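Local coordinates for transcriptional regulator (Rhodococcus sp., PDB 2O0Y), which probably binds DNA and regulates transcription as a member of the IclR family, at the interface of chains A and B. Numbering follows the deposited sequence. Chains: chain A/B, Transcriptional regulator.

Contact 1 and contact 2 lie about 25 Å apart, measured between the centres of their C-alpha atoms, and share no residue. Chain A joins them in sequence: contact 1 uses helix 80-93, contact 2 the first residue of helix 97-110, a few residues further on. On chain B the partners are far apart in sequence: the end of helix 18-29 and the loop after it, and the hairpin turn at 121-122 with 3-10 helix 162-164 beside it. Contact 1 is an anchored polar and aromatic patch, contact 2 a light touch. Both may help set the arrangement, although the two copies do not pair with perfect two-fold symmetry.

Contact 1: the interface of chains A and B. Residues chain A 81, 84-85; chain B 29-30, 32-33.
A:Trp85 lays the six-membered part of its indole against B:Leu29, and this is the tight half of the contact. B:Leu29 CB stands over one face of that ring, 3.8 Å from its centroid, a CH-pi contact. The leucine branch CD1 reaches further along the same ring to A:Trp85 CZ3 at 3.6 Å. The indole has its CG beside its own backbone N (chi1 -61°), which swings the ring off the helix towards the partner. On the opposite face lies the A:Glu81 carbonyl, so the ring is held between its own helix and chain B.

Next to it, the guanidinium of A:Arg84 grips the B:Phe32 carbonyl end-on with two nitrogens. NH1 gives the shorter bond to B:Phe32 O, 2.8 Å, arriving on a lone pair; NH2 bonds the same oxygen at 3.2 Å from a tilted direction. Within chain A, A:Arg84 NE makes a hydrogen bond and salt bridge to the syn side of A:Glu81 OE1, which together with the A:Trp85 CD1 edge against its face should steady the guanidinium plane. The arginine chain leaves extended, CG anti to the backbone N, and its bend at chi3 (78°) turns the guanidinium until the B:Phe32 oxygen lies in its plane.

The looser side is more polar. A weak bond and salt bridge joins A:Arg84 NH2 to B:Glu30 OE1 at 3.5 Å, their planes turned well away from each other. The nearly parallel carboxylates of B:Glu30 and A:Glu81 approach to 2.9 Å between their OE1 atoms, too near for two acceptors; a shared proton or imprecise placement could explain it, so the pair is doubtful as an attraction. B:Asp33 merely offers CB to A:Arg84 NH1, its carboxylate standing off at 5.4 Å from NH1 to OD2.

In the fold, helix 80-93 is the linker between the winged helix-turn-helix region and the C-terminal domain of chain A, and it docks on the end of helix 18-29 of chain B and the loop that follows.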
# COMPACT_ATOMS: atom_id res chain seq x y z
N GLU A 81 -15.27 -6.04 -1.34
CA GLU A 81 -14.59 -7.15 -0.64
C GLU A 81 -13.16 -7.26 -1.11
O GLU A 81 -12.25 -7.42 -0.30
CB GLU A 81 -15.33 -8.50 -0.79
CG GLU A 81 -16.60 -8.51 0.03
CD GLU A 81 -16.26 -8.20 1.50
OE1 GLU A 81 -15.47 -8.99 2.07
OE2 GLU A 81 -16.66 -7.10 2.00
N ARG A 84 -11.02 -4.55 0.27
CA ARG A 84 -10.73 -4.83 1.70
C ARG A 84 -9.50 -5.74 1.80
O ARG A 84 -8.65 -5.55 2.66
CB ARG A 84 -11.93 -5.57 2.29
CG ARG A 84 -11.84 -5.74 3.79
CD ARG A 84 -13.16 -6.35 4.40
NE ARG A 84 -13.31 -7.79 4.21
CZ ARG A 84 -12.46 -8.74 4.62
NH1 ARG A 84 -11.33 -8.41 5.26
NH2 ARG A 84 -12.75 -10.03 4.41
N TRP A 85 -9.44 -6.78 0.97
CA TRP A 85 -8.30 -7.74 1.02
C TRP A 85 -7.05 -7.01 0.56
O TRP A 85 -5.97 -7.32 1.01
CB TRP A 85 -8.55 -8.90 0.03
CG TRP A 85 -9.83 -9.73 0.36
CD1 TRP A 85 -10.38 -9.90 1.55
CD2 TRP A 85 -10.62 -10.44 -0.57
NE1 TRP A 85 -11.55 -10.66 1.44
CE2 TRP A 85 -11.70 -11.01 0.14
CE3 TRP A 85 -10.52 -10.66 -1.93
CZ2 TRP A 85 -12.68 -11.77 -0.47
CZ3 TRP A 85 -11.50 -11.42 -2.54
CH2 TRP A 85 -12.54 -12.00 -1.79
N LEU B 29 -10.72 -16.45 1.60
CA LEU B 29 -10.20 -15.08 1.71
C LEU B 29 -11.01 -14.25 2.68
O LEU B 29 -10.50 -13.40 3.39
CB LEU B 29 -10.22 -14.44 0.33
CG LEU B 29 -9.22 -14.99 -0.70
CD1 LEU B 29 -9.50 -14.41 -2.09
CD2 LEU B 29 -7.81 -14.56 -0.21
N GLU B 30 -12.31 -14.49 2.72
CA GLU B 30 -13.16 -13.77 3.69
C GLU B 30 -12.79 -13.99 5.14
O GLU B 30 -13.18 -13.22 6.02
CB GLU B 30 -14.61 -14.19 3.48
CG GLU B 30 -15.17 -13.73 2.16
CD GLU B 30 -15.64 -12.31 2.18
OE1 GLU B 30 -15.60 -11.66 3.27
OE2 GLU B 30 -16.06 -11.81 1.11
N PHE B 32 -9.81 -13.74 6.31
CA PHE B 32 -8.75 -12.77 6.64
C PHE B 32 -9.33 -11.41 6.83
O PHE B 32 -10.01 -10.85 5.92
CB PHE B 32 -7.68 -12.73 5.51
CG PHE B 32 -6.95 -14.06 5.33
CD1 PHE B 32 -7.57 -15.09 4.65
CD2 PHE B 32 -5.68 -14.29 5.91
CE1 PHE B 32 -6.95 -16.35 4.51
CE2 PHE B 32 -5.04 -15.53 5.77
CZ PHE B 32 -5.63 -16.57 5.09
N ASP B 33 -9.06 -10.81 7.99
CA ASP B 33 -9.53 -9.46 8.19
C ASP B 33 -8.61 -8.74 9.14
O ASP B 33 -7.64 -9.32 9.60
CB ASP B 33 -10.99 -9.44 8.67
CG ASP B 33 -11.24 -10.33 9.88
OD1 ASP B 33 -10.33 -10.47 10.71
OD2 ASP B 33 -12.37 -10.86 10.00

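Contact 2: the interface of chains A and B. Residues chain A 97; chain B 121-122, 164.
A:Glu97 keeps a helical backbone at the start of its helix and faces a turn that fits type II', with B:Gly121 (phi 62°, psi -130°) at the first corner and B:Leu122 at the second.

The glutamate does the reaching from chain A. Its carboxylate carbon CD comes over the alpha carbon of B:Gly121, with 3.9 Å between A:Glu97 CD and B:Gly121 CA. The glycine has no side chain to hold the carboxylate off the turn, and its positive phi suits it to the first corner. Oxygen OE1 then looks towards the isobutyl group of B:Leu122, lying 3.7 Å from its CD2. OE2 sits near the branch point of the same leucine, at 3.9 Å from B:Leu122 CG, so the carboxylate meets the root of the branch with both oxygens. The two side chains run obliquely past one another, and what passes between them is van der Waals contact.

The glutamate's first torsion, chi1 -139°, departs from a staggered value, and the chain bends at chi2; this may reflect a side chain that is not rigidly fixed. The backbone N of B:Leu122 is about 4.1 Å from A:Glu97 OE1, too long for a hydrogen bond.

B:Leu164 belongs mostly to the second shell. Its CD1 lies 4.2 Å from A:Glu97 OE1, but is nearer to its own chain, 3.8 Å from B:Leu122 CD2, where it lies beside the CD2 branch, both methyls facing OE1. With about 102 Å² hidden in all, the patch is a modest touch.

In the fold, the turn joins strands 113-120 and 123-130 into a hairpin of chain B's C-terminal domain, with 3-10 helix 162-164 beside it. From chain A it receives the first residue of helix 97-110, just after the linker helix 80-93.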
# COMPACT_ATOMS: atom_id res chain seq x y z
N GLU A 97 7.50 2.00 9.46
CA GLU A 97 7.66 3.38 8.98
C GLU A 97 9.13 3.77 8.90
O GLU A 97 9.54 4.45 7.96
CB GLU A 97 6.91 4.37 9.87
CG GLU A 97 6.17 5.47 9.09
CD GLU A 97 6.42 6.86 9.64
OE1 GLU A 97 5.86 7.21 10.72
OE2 GLU A 97 7.14 7.63 8.95
N GLY B 121 1.94 8.12 7.22
CA GLY B 121 3.24 8.28 7.91
C GLY B 121 3.13 9.45 8.87
O GLY B 121 2.17 9.52 9.64
N LEU B 122 4.09 10.38 8.81
CA LEU B 122 4.06 11.58 9.66
C LEU B 122 3.49 12.80 8.93
O LEU B 122 3.87 13.93 9.22
CB LEU B 122 5.46 11.92 10.19
CG LEU B 122 6.27 10.87 10.98
CD1 LEU B 122 7.70 11.36 11.24
CD2 LEU B 122 5.59 10.50 12.30
N LEU B 164 3.36 8.94 17.89
CA LEU B 164 4.05 9.65 16.83
C LEU B 164 4.32 11.12 17.13
O LEU B 164 5.02 11.79 16.37
CB LEU B 164 3.28 9.53 15.51
CG LEU B 164 3.29 8.15 14.85
CD1 LEU B 164 2.78 8.27 13.44
CD2 LEU B 164 4.66 7.52 14.86